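Local atomic coordinates of mitogen (Streptococcus dysgalactiae, PDB entry 2J4X), a protein that acts as a bacterial superantigen and mitogen of the staphylococcal and streptococcal toxin family, and binds a zinc ion. Residues 111-116 with 202-207; 166-171 with 180-185; 170-175 with 197-202. All coordinates share one frame; numbering follows the deposited sequence.

Interaction 1: residues 111-116 with 202-207. With ZN (zinc ion), chain B.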
loop_
_atom_site.group_PDB
_atom_site.type_symbol
_atom_site.label_atom_id
_atom_site.label_comp_id
_atom_site.label_asym_id
_atom_site.label_seq_id
_atom_site.Cartn_x
_atom_site.Cartn_y
_atom_site.Cartn_z
ATOM N N MET A 111 9.201 11.254 -4.599
ATOM C CA MET A 111 8.249 10.797 -5.589
ATOM C C MET A 111 8.406 11.781 -6.758
ATOM O O MET A 111 8.189 12.981 -6.601
ATOM C CB MET A 111 6.845 10.871 -4.968
ATOM C CG MET A 111 5.738 10.080 -5.635
ATOM S SD MET A 111 4.294 10.057 -4.520
ATOM C CE MET A 111 3.362 11.393 -5.177
ATOM N N ASN A 112 8.838 11.273 -7.907
ATOM C CA ASN A 112 9.009 12.089 -9.111
ATOM C C ASN A 112 7.780 11.868 -9.955
ATOM O O ASN A 112 7.499 10.726 -10.341
ATOM C CB ASN A 112 10.213 11.629 -9.922
ATOM C CG ASN A 112 11.500 11.741 -9.159
ATOM O OD1 ASN A 112 12.394 10.899 -9.309
ATOM N ND2 ASN A 112 11.616 12.788 -8.340
ATOM N N ILE A 113 7.058 12.947 -10.246
ATOM C CA ILE A 113 5.850 12.856 -11.045
ATOM C C ILE A 113 6.112 13.368 -12.456
ATOM O O ILE A 113 6.561 14.490 -12.640
ATOM C CB ILE A 113 4.721 13.643 -10.406
ATOM C CG1 ILE A 113 4.607 13.264 -8.934
ATOM C CG2 ILE A 113 3.429 13.338 -11.127
ATOM C CD1 ILE A 113 3.485 13.952 -8.206
ATOM N N PHE A 114 5.843 12.519 -13.446
ATOM C CA PHE A 114 6.058 12.844 -14.849
ATOM C C PHE A 114 4.761 12.849 -15.602
ATOM O O PHE A 114 3.891 12.025 -15.341
ATOM C CB PHE A 114 7.012 11.841 -15.488
ATOM C CG PHE A 114 8.372 11.831 -14.856
ATOM C CD1 PHE A 114 8.799 10.743 -14.104
ATOM C CD2 PHE A 114 9.218 12.926 -14.984
ATOM C CE1 PHE A 114 10.046 10.753 -13.495
ATOM C CE2 PHE A 114 10.464 12.942 -14.376
ATOM C CZ PHE A 114 10.877 11.854 -13.633
ATOM N N GLY A 115 4.643 13.787 -16.537
ATOM C CA GLY A 115 3.435 13.920 -17.333
ATOM C C GLY A 115 3.358 15.283 -18.001
ATOM O O GLY A 115 3.740 16.308 -17.417
ATOM N N GLU A 116 2.848 15.294 -19.228
ATOM C CA GLU A 116 2.720 16.518 -20.004
ATOM C C GLU A 116 2.257 17.757 -19.222
ATOM O O GLU A 116 2.896 18.808 -19.305
ATOM C CB GLU A 116 1.805 16.272 -21.222
ATOM C CG GLU A 116 2.479 15.463 -22.352
ATOM C CD GLU A 116 1.568 15.234 -23.556
ATOM O OE1 GLU A 116 0.858 16.184 -23.959
ATOM O OE2 GLU A 116 1.577 14.109 -24.110
ATOM N N PHE A 202 10.944 7.046 -6.014
ATOM C CA PHE A 202 9.713 6.549 -6.636
ATOM C C PHE A 202 9.444 7.380 -7.885
ATOM O O PHE A 202 9.613 8.598 -7.854
ATOM C CB PHE A 202 8.510 6.680 -5.687
ATOM C CG PHE A 202 8.638 5.880 -4.424
ATOM C CD1 PHE A 202 8.146 6.385 -3.221
ATOM C CD2 PHE A 202 9.271 4.635 -4.428
ATOM C CE1 PHE A 202 8.287 5.665 -2.031
ATOM C CE2 PHE A 202 9.418 3.907 -3.251
ATOM C CZ PHE A 202 8.925 4.425 -2.047
ATOM N N ASP A 203 9.040 6.721 -8.975
ATOM C CA ASP A 203 8.727 7.402 -10.236
ATOM C C ASP A 203 7.274 7.211 -10.623
ATOM O O ASP A 203 6.786 6.085 -10.690
ATOM C CB ASP A 203 9.597 6.881 -11.375
ATOM C CG ASP A 203 11.035 7.349 -11.281
ATOM O OD1 ASP A 203 11.276 8.575 -11.118
ATOM O OD2 ASP A 203 11.924 6.475 -11.382
ATOM N N VAL A 204 6.586 8.314 -10.888
ATOM C CA VAL A 204 5.180 8.259 -11.264
ATOM C C VAL A 204 5.051 8.653 -12.734
ATOM O O VAL A 204 5.518 9.713 -13.118
ATOM C CB VAL A 204 4.363 9.215 -10.398
ATOM C CG1 VAL A 204 2.900 9.091 -10.731
ATOM C CG2 VAL A 204 4.622 8.927 -8.930
ATOM N N TYR A 205 4.437 7.798 -13.558
ATOM C CA TYR A 205 4.276 8.072 -14.994
ATOM C C TYR A 205 2.846 8.291 -15.407
ATOM O O TYR A 205 2.163 7.347 -15.804
ATOM C CB TYR A 205 4.854 6.935 -15.830
ATOM C CG TYR A 205 6.321 6.767 -15.591
ATOM C CD1 TYR A 205 6.802 5.870 -14.628
ATOM C CD2 TYR A 205 7.235 7.563 -16.270
ATOM C CE1 TYR A 205 8.164 5.776 -14.354
ATOM C CE2 TYR A 205 8.590 7.483 -16.003
ATOM C CZ TYR A 205 9.048 6.593 -15.052
ATOM O OH TYR A 205 10.397 6.537 -14.824
ATOM N N LEU A 206 2.413 9.546 -15.336
ATOM C CA LEU A 206 1.049 9.917 -15.677
ATOM C C LEU A 206 0.736 9.891 -17.175
ATOM O O LEU A 206 1.522 10.353 -18.001
ATOM C CB LEU A 206 0.723 11.288 -15.080
ATOM C CG LEU A 206 0.983 11.372 -13.573
ATOM C CD1 LEU A 206 0.526 12.721 -13.051
ATOM C CD2 LEU A 206 0.269 10.235 -12.852
ATOM N N ASN A 207 -0.420 9.319 -17.505
ATOM C CA ASN A 207 -0.887 9.207 -18.873
ATOM C C ASN A 207 0.128 8.523 -19.755
ATOM O O ASN A 207 0.398 8.974 -20.859
ATOM C CB ASN A 207 -1.222 10.587 -19.430
ATOM C CG ASN A 207 -2.396 11.225 -18.724
ATOM O OD1 ASN A 207 -2.327 12.372 -18.305
ATOM N ND2 ASN A 207 -3.481 10.483 -18.592
HETATM ZN ZN ZN B . 14.062 6.880 -11.604
#
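Phe114 and Asp203 both hold CG anti to the carbonyl carbon (chi1 -61° and -73°), and across the strands Phe114 CE1 comes 3.5 Å from Asp203 OD1, which lies at the ring edge, close to the ring plane. The carboxylate divides its work: OD2 binds the zinc ion at 2.2 Å, while OD1 stays 3.3 Å from the zinc, turned toward the phenyl rim and the side chain of Asn112. Asn112 runs alongside Asp203 and points the same way. His171 and His201 complete the protein's share of the metal site. Further along this face, the Phe114 and Tyr205 rings lie side by side with planes 26° apart, slid so far that they barely overlap; the closest approach is Phe114 CD1 to Tyr205 CE2, 3.8 Å.

The two strands are the parallel central pair of the beta-grasp domain, where the first and last strands of a five-stranded mixed sheet run next to each other. Four backbone hydrogen bonds join them, with Asn112 and Phe114 each using both N and O; the shortest, Val204 N to Asn112 O, measures 2.6 Å.

On the opposite face, which carries Met111, Ile113, Phe202 and Val204, the contacts are apolar. Met111 CG reaches Val204 CG2 at 3.7 Å, and the side chain continues to Leu144 and Leu148 of helix 137-150, the helix covering this side of the sheet. Nearer the strand ends, Ile113 CG2 touches Leu206 CD1 at 3.5 Å, the two side chains crossing obliquely. Leu206 also packs on Ile118 and Cys163 from adjoining loops.

Interaction 2: residues 166-171 with 180-185; sequences GYWGIH and TDLFTH. With ZN (zinc ion), chain B.
A beta hairpin of the beta-grasp sheet brings Trp168 against Thr180 and Leu182, at the point where strand 177-181 ends and the chain leaves the sheet through a type I turn from Asp181 to Thr184. Trp168 and Thr180 form an antiparallel hydrogen-bonded pair, Trp168 N reaching Thr180 O at 2.9 Å and Thr180 N returning to Trp168 O. Two residues on, Leu182 N gives a third bond to Gly166 O (2.9 Å), so the pairing outlasts the strand by one residue.

The indole carries the side-chain packing. Its CG sits between the backbone N and the carbonyl carbon (chi1 69°), the crowded position, and the ring extends beside Thr180, whose CB lies 3.5 Å from Trp168 NE1. The Leu182 and Trp168 side chains cross at about a right angle, with Leu182 CD2 3.4 Å from Trp168 CD1. The polar end of the indole is satisfied elsewhere, by a hydrogen bond from NE1 to Asp141 OD1. Tyr167, whose side chain starts on the other face, has CB 3.0 Å from the backbone O of Thr180.

Asp181 OD1 accepts from Phe183 N (3.0 Å), an Asx turn in which the donor stands above the carboxylate plane. The Phe183 ring lies by Gly166, with CD1 3.6 Å from the glycine N. At the Gly166 backbone angles (phi 162°, psi 175°) a CB would collide with the preceding carbonyl O. A glycerol, probably from the crystallisation liquor, bonds to Asp181 OD1 and weakly to Gly166 O.

Helix 137-150 lies against the indole through Ile140 and Leu144 and meets Thr180 through Phe137 and Arg145, while Phe183 packs on Asn7 and Leu10 of helix 7-14, and Tyr167 stacks on Tyr205 of the adjacent strand 199-206.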
loop_
_atom_site.group_PDB
_atom_site.type_symbol
_atom_site.label_atom_id
_atom_site.label_comp_id
_atom_site.label_asym_id
_atom_site.label_seq_id
_atom_site.Cartn_x
_atom_site.Cartn_y
_atom_site.Cartn_z
ATOM N N GLY A 166 -1.996 5.312 -16.249
ATOM C CA GLY A 166 -0.654 5.508 -15.731
ATOM C C GLY A 166 -0.103 4.411 -14.837
ATOM O O GLY A 166 -0.778 3.458 -14.499
ATOM N N TYR A 167 1.155 4.555 -14.448
ATOM C CA TYR A 167 1.808 3.577 -13.584
ATOM C C TYR A 167 2.961 4.249 -12.813
ATOM O O TYR A 167 3.328 5.388 -13.087
ATOM C CB TYR A 167 2.320 2.380 -14.427
ATOM C CG TYR A 167 3.448 2.691 -15.402
ATOM C CD1 TYR A 167 4.775 2.386 -15.093
ATOM C CD2 TYR A 167 3.187 3.299 -16.623
ATOM C CE1 TYR A 167 5.796 2.681 -15.970
ATOM C CE2 TYR A 167 4.207 3.600 -17.503
ATOM C CZ TYR A 167 5.502 3.290 -17.170
ATOM O OH TYR A 167 6.502 3.604 -18.046
ATOM N N TRP A 168 3.507 3.560 -11.826
ATOM C CA TRP A 168 4.610 4.133 -11.096
ATOM C C TRP A 168 5.597 3.028 -10.835
ATOM O O TRP A 168 5.339 1.871 -11.143
ATOM C CB TRP A 168 4.149 4.753 -9.774
ATOM C CG TRP A 168 3.705 3.757 -8.769
ATOM C CD1 TRP A 168 2.501 3.098 -8.730
ATOM C CD2 TRP A 168 4.455 3.290 -7.645
ATOM N NE1 TRP A 168 2.457 2.253 -7.640
ATOM C CE2 TRP A 168 3.643 2.347 -6.958
ATOM C CE3 TRP A 168 5.739 3.574 -7.148
ATOM C CZ2 TRP A 168 4.074 1.690 -5.796
ATOM C CZ3 TRP A 168 6.164 2.921 -5.997
ATOM C CH2 TRP A 168 5.329 1.986 -5.331
ATOM N N GLY A 169 6.737 3.395 -10.269
ATOM C CA GLY A 169 7.752 2.411 -9.955
ATOM C C GLY A 169 8.664 2.769 -8.795
ATOM O O GLY A 169 8.850 3.930 -8.451
ATOM N N ILE A 170 9.212 1.730 -8.180
ATOM C CA ILE A 170 10.160 1.866 -7.090
ATOM C C ILE A 170 11.477 1.773 -7.846
ATOM O O ILE A 170 11.769 0.738 -8.462
ATOM C CB ILE A 170 10.056 0.673 -6.114
ATOM C CG1 ILE A 170 8.693 0.704 -5.424
ATOM C CG2 ILE A 170 11.215 0.705 -5.104
ATOM C CD1 ILE A 170 8.350 -0.551 -4.659
ATOM N N HIS A 171 12.250 2.854 -7.847
ATOM C CA HIS A 171 13.523 2.837 -8.550
ATOM C C HIS A 171 14.624 2.561 -7.562
ATOM O O HIS A 171 14.990 3.418 -6.749
ATOM C CB HIS A 171 13.784 4.148 -9.280
ATOM C CG HIS A 171 14.703 4.002 -10.462
ATOM N ND1 HIS A 171 14.533 4.714 -11.633
ATOM C CD2 HIS A 171 15.786 3.211 -10.658
ATOM C CE1 HIS A 171 15.469 4.365 -12.499
ATOM N NE2 HIS A 171 16.244 3.457 -11.931
ATOM N N THR A 180 4.162 -0.646 -11.299
ATOM C CA THR A 180 2.803 -0.993 -10.914
ATOM C C THR A 180 1.799 -0.135 -11.662
ATOM O O THR A 180 1.973 1.067 -11.777
ATOM C CB THR A 180 2.594 -0.816 -9.391
ATOM O OG1 THR A 180 3.516 -1.661 -8.692
ATOM C CG2 THR A 180 1.175 -1.185 -8.988
ATOM N N ASP A 181 0.744 -0.765 -12.166
ATOM C CA ASP A 181 -0.296 -0.059 -12.906
ATOM C C ASP A 181 -1.166 0.653 -11.886
ATOM O O ASP A 181 -1.728 0.003 -11.007
ATOM C CB ASP A 181 -1.139 -1.056 -13.703
ATOM C CG ASP A 181 -2.003 -0.394 -14.734
ATOM O OD1 ASP A 181 -2.392 0.761 -14.541
ATOM O OD2 ASP A 181 -2.321 -1.037 -15.741
ATOM N N LEU A 182 -1.257 1.980 -11.996
ATOM C CA LEU A 182 -2.048 2.810 -11.081
ATOM C C LEU A 182 -3.541 2.644 -11.230
ATOM O O LEU A 182 -4.303 3.171 -10.432
ATOM C CB LEU A 182 -1.719 4.288 -11.287
ATOM C CG LEU A 182 -0.441 4.839 -10.656
ATOM C CD1 LEU A 182 -0.242 6.320 -11.043
ATOM C CD2 LEU A 182 -0.543 4.665 -9.127
ATOM N N PHE A 183 -3.952 1.933 -12.277
ATOM C CA PHE A 183 -5.358 1.689 -12.549
ATOM C C PHE A 183 -5.750 0.235 -12.349
ATOM O O PHE A 183 -6.680 -0.265 -12.978
ATOM C CB PHE A 183 -5.710 2.181 -13.962
ATOM C CG PHE A 183 -5.861 3.674 -14.033
ATOM C CD1 PHE A 183 -4.741 4.497 -14.017
ATOM C CD2 PHE A 183 -7.121 4.262 -13.924
ATOM C CE1 PHE A 183 -4.873 5.877 -13.872
ATOM C CE2 PHE A 183 -7.258 5.638 -13.780
ATOM C CZ PHE A 183 -6.132 6.442 -13.750
ATOM N N THR A 184 -5.015 -0.428 -11.460
ATOM C CA THR A 184 -5.249 -1.822 -11.093
ATOM C C THR A 184 -5.248 -1.903 -9.561
ATOM O O THR A 184 -4.843 -0.956 -8.874
ATOM C CB THR A 184 -4.138 -2.795 -11.644
ATOM O OG1 THR A 184 -2.884 -2.522 -11.018
ATOM C CG2 THR A 184 -3.970 -2.645 -13.121
ATOM N N HIS A 185 -5.729 -3.025 -9.030
ATOM C CA HIS A 185 -5.735 -3.262 -7.584
ATOM C C HIS A 185 -4.789 -4.439 -7.336
ATOM O O HIS A 185 -5.165 -5.594 -7.529
ATOM C CB HIS A 185 -7.132 -3.625 -7.071
ATOM C CG HIS A 185 -7.217 -3.661 -5.579
ATOM N ND1 HIS A 185 -6.163 -4.071 -4.788
ATOM C CD2 HIS A 185 -8.209 -3.308 -4.730
ATOM C CE1 HIS A 185 -6.501 -3.964 -3.516
ATOM N NE2 HIS A 185 -7.737 -3.505 -3.453
HETATM ZN ZN ZN B . 14.062 6.880 -11.604
#

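Interaction 3: residues 170-175 with 197-202. With ZN (zinc ion), chain B.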
loop_
_atom_site.group_PDB
_atom_site.type_symbol
_atom_site.label_atom_id
_atom_site.label_comp_id
_atom_site.label_asym_id
_atom_site.label_seq_id
_atom_site.Cartn_x
_atom_site.Cartn_y
_atom_site.Cartn_z
ATOM N N ILE A 170 9.212 1.730 -8.180
ATOM C CA ILE A 170 10.160 1.866 -7.090
ATOM C C ILE A 170 11.477 1.773 -7.846
ATOM O O ILE A 170 11.769 0.738 -8.462
ATOM C CB ILE A 170 10.056 0.673 -6.114
ATOM C CG1 ILE A 170 8.693 0.704 -5.424
ATOM C CG2 ILE A 170 11.215 0.705 -5.104
ATOM C CD1 ILE A 170 8.350 -0.551 -4.659
ATOM N N HIS A 171 12.250 2.854 -7.847
ATOM C CA HIS A 171 13.523 2.837 -8.550
ATOM C C HIS A 171 14.624 2.561 -7.562
ATOM O O HIS A 171 14.990 3.418 -6.749
ATOM C CB HIS A 171 13.784 4.148 -9.280
ATOM C CG HIS A 171 14.703 4.002 -10.462
ATOM N ND1 HIS A 171 14.533 4.714 -11.633
ATOM C CD2 HIS A 171 15.786 3.211 -10.658
ATOM C CE1 HIS A 171 15.469 4.365 -12.499
ATOM N NE2 HIS A 171 16.244 3.457 -11.931
ATOM N N TYR A 172 15.113 1.322 -7.648
ATOM C CA TYR A 172 16.170 0.786 -6.803
ATOM C C TYR A 172 17.521 1.430 -7.080
ATOM O O TYR A 172 17.741 1.989 -8.161
ATOM C CB TYR A 172 16.242 -0.742 -6.975
ATOM C CG TYR A 172 15.046 -1.456 -6.369
ATOM C CD1 TYR A 172 14.017 -1.953 -7.173
ATOM C CD2 TYR A 172 14.908 -1.568 -4.977
ATOM C CE1 TYR A 172 12.870 -2.539 -6.608
ATOM C CE2 TYR A 172 13.766 -2.151 -4.402
ATOM C CZ TYR A 172 12.751 -2.628 -5.225
ATOM O OH TYR A 172 11.611 -3.166 -4.671
ATOM N N LYS A 173 18.406 1.372 -6.086
ATOM C CA LYS A 173 19.728 1.943 -6.207
ATOM C C LYS A 173 20.561 1.161 -7.222
ATOM O O LYS A 173 21.485 1.705 -7.834
ATOM C CB LYS A 173 20.394 1.945 -4.844
ATOM C CG LYS A 173 19.797 2.952 -3.893
ATOM C CD LYS A 173 20.398 2.798 -2.509
ATOM C CE LYS A 173 19.854 3.826 -1.552
ATOM N NZ LYS A 173 20.432 3.688 -0.183
ATOM N N ASP A 174 20.228 -0.111 -7.411
ATOM C CA ASP A 174 20.939 -0.945 -8.373
ATOM C C ASP A 174 20.326 -0.761 -9.760
ATOM O O ASP A 174 20.443 -1.621 -10.623
ATOM C CB ASP A 174 20.861 -2.421 -7.975
ATOM C CG ASP A 174 19.496 -3.021 -8.232
ATOM O OD1 ASP A 174 19.331 -4.233 -7.986
ATOM O OD2 ASP A 174 18.589 -2.287 -8.683
ATOM N N ASN A 175 19.636 0.355 -9.946
ATOM C CA ASN A 175 19.019 0.695 -11.219
ATOM C C ASN A 175 17.822 -0.166 -11.676
ATOM O O ASN A 175 17.195 0.127 -12.705
ATOM C CB ASN A 175 20.098 0.728 -12.303
ATOM C CG ASN A 175 19.657 1.482 -13.540
ATOM O OD1 ASN A 175 19.131 2.602 -13.444
ATOM N ND2 ASN A 175 19.871 0.880 -14.713
ATOM N N SER A 197 16.275 0.326 2.227
ATOM C CA SER A 197 17.679 0.722 2.052
ATOM C C SER A 197 18.169 0.560 0.615
ATOM O O SER A 197 19.133 1.215 0.220
ATOM C CB SER A 197 18.612 -0.045 3.015
ATOM O OG SER A 197 18.647 -1.439 2.743
ATOM N N LYS A 198 17.502 -0.285 -0.173
ATOM C CA LYS A 198 17.897 -0.491 -1.567
ATOM C C LYS A 198 17.111 0.392 -2.551
ATOM O O LYS A 198 17.366 0.383 -3.757
ATOM C CB LYS A 198 17.724 -1.958 -1.923
ATOM C CG LYS A 198 18.510 -2.876 -1.026
ATOM C CD LYS A 198 18.149 -4.300 -1.330
ATOM C CE LYS A 198 18.593 -5.240 -0.225
ATOM N NZ LYS A 198 17.952 -6.595 -0.359
ATOM N N VAL A 199 16.168 1.167 -2.016
ATOM C CA VAL A 199 15.320 2.056 -2.803
ATOM C C VAL A 199 15.942 3.434 -2.966
ATOM O O VAL A 199 16.353 4.067 -1.992
ATOM C CB VAL A 199 13.905 2.232 -2.137
ATOM C CG1 VAL A 199 13.140 3.355 -2.815
ATOM C CG2 VAL A 199 13.103 0.930 -2.239
ATOM N N SER A 200 16.011 3.908 -4.202
ATOM C CA SER A 200 16.544 5.231 -4.418
ATOM C C SER A 200 15.382 6.224 -4.386
ATOM O O SER A 200 15.364 7.131 -3.550
ATOM C CB SER A 200 17.267 5.312 -5.750
ATOM O OG SER A 200 17.741 6.636 -5.946
ATOM N N HIS A 201 14.403 6.049 -5.270
ATOM C CA HIS A 201 13.259 6.959 -5.309
ATOM C C HIS A 201 12.052 6.303 -5.943
ATOM O O HIS A 201 12.123 5.146 -6.352
ATOM C CB HIS A 201 13.596 8.207 -6.115
ATOM C CG HIS A 201 14.092 7.914 -7.497
ATOM N ND1 HIS A 201 15.383 7.499 -7.753
ATOM C CD2 HIS A 201 13.471 7.964 -8.698
ATOM C CE1 HIS A 201 15.537 7.311 -9.051
ATOM N NE2 HIS A 201 14.393 7.587 -9.648
ATOM N N PHE A 202 10.944 7.046 -6.014
ATOM C CA PHE A 202 9.713 6.549 -6.636
ATOM C C PHE A 202 9.444 7.380 -7.885
ATOM O O PHE A 202 9.613 8.598 -7.854
ATOM C CB PHE A 202 8.510 6.680 -5.687
ATOM C CG PHE A 202 8.638 5.880 -4.424
ATOM C CD1 PHE A 202 8.146 6.385 -3.221
ATOM C CD2 PHE A 202 9.271 4.635 -4.428
ATOM C CE1 PHE A 202 8.287 5.665 -2.031
ATOM C CE2 PHE A 202 9.418 3.907 -3.251
ATOM C CZ PHE A 202 8.925 4.425 -2.047
HETATM ZN ZN ZN B . 14.062 6.880 -11.604
#
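Ile170 and Val199 mark the tight side of this contact: their CG2 methyls meet at 3.4 Å, closer than carbon pairs usually pack. Ile170 CG2 also lies over one face of the Tyr172 ring, toward its rim, and Val199 CG2 touches Tyr172 CE2, so three side chains close on one point. The Ile170 and Phe202 side chains lie side by side, with CG1 nearest Phe202 CE2, and Ile194 and Phe137 add to this apolar cluster.

The opposite face holds the zinc. His171 ND1 and His201 NE2 bind it at 2.2 and 2.1 Å, and Asp203 is the third protein ligand. The imidazoles point the same way with planes 35° apart. His201 CG stands between its backbone N and carbonyl carbon (chi1 55°), and its ring lies with one face under His171 CB, 3.7 Å from the ring centroid. Each imidazole also donates from its other nitrogen: His201 ND1 to Ser200 OG (3.1 Å), nearly in the ring plane, and His171 NE2 weakly to Asn175 OD1. The former should help fix the His201 ring rotation.

Between the faces runs the antiparallel pairing of beta-grasp strands 166-172 and 199-206, interrupted by a classic beta bulge that shifts the register by one residue. Ser200 and His201 both face His171, whose O accepts from Ser200 N (2.8 Å) and His201 N.

Beyond it, toward solvent, lie the type I turn from Tyr172 to Asn175 and the 3-10 segment 197-198, with Lys173 and Lys198 exposed. Lys173 N bonds to Lys198 O at 2.7 Å, an oxygen the Tyr172 ring edge also meets. The extended Lys173 chain passes Ser200 N and Val199 O before NZ donates to Ser197 O (2.8 Å). Lys198 NZ makes a long, weak ion pair with Asp195 OD2.

How the interactions relate
Strand 199-206 lies between strands 104-114 and 166-172, and so takes part in both interaction 1 and interaction 3; interaction 2 extends the same sheet outward to strand 177-181. The centres of interactions 1 and 2 are about 10 Å apart, and backbone hydrogen bonds bridge them, Tyr205 N to Tyr167 O and Asp203 O to Gly169 N, both 2.7 Å. On the helix-covered face, Phe202 CD2 meets Trp168 CZ3 at 3.9 Å. The zinc gathers ligands from adjacent strands: Asp203 OD2 of interaction 1 stands 3.2 Å from His171 ND1, which belongs to interactions 2 and 3, and His201 of interaction 3 completes the protein ligands.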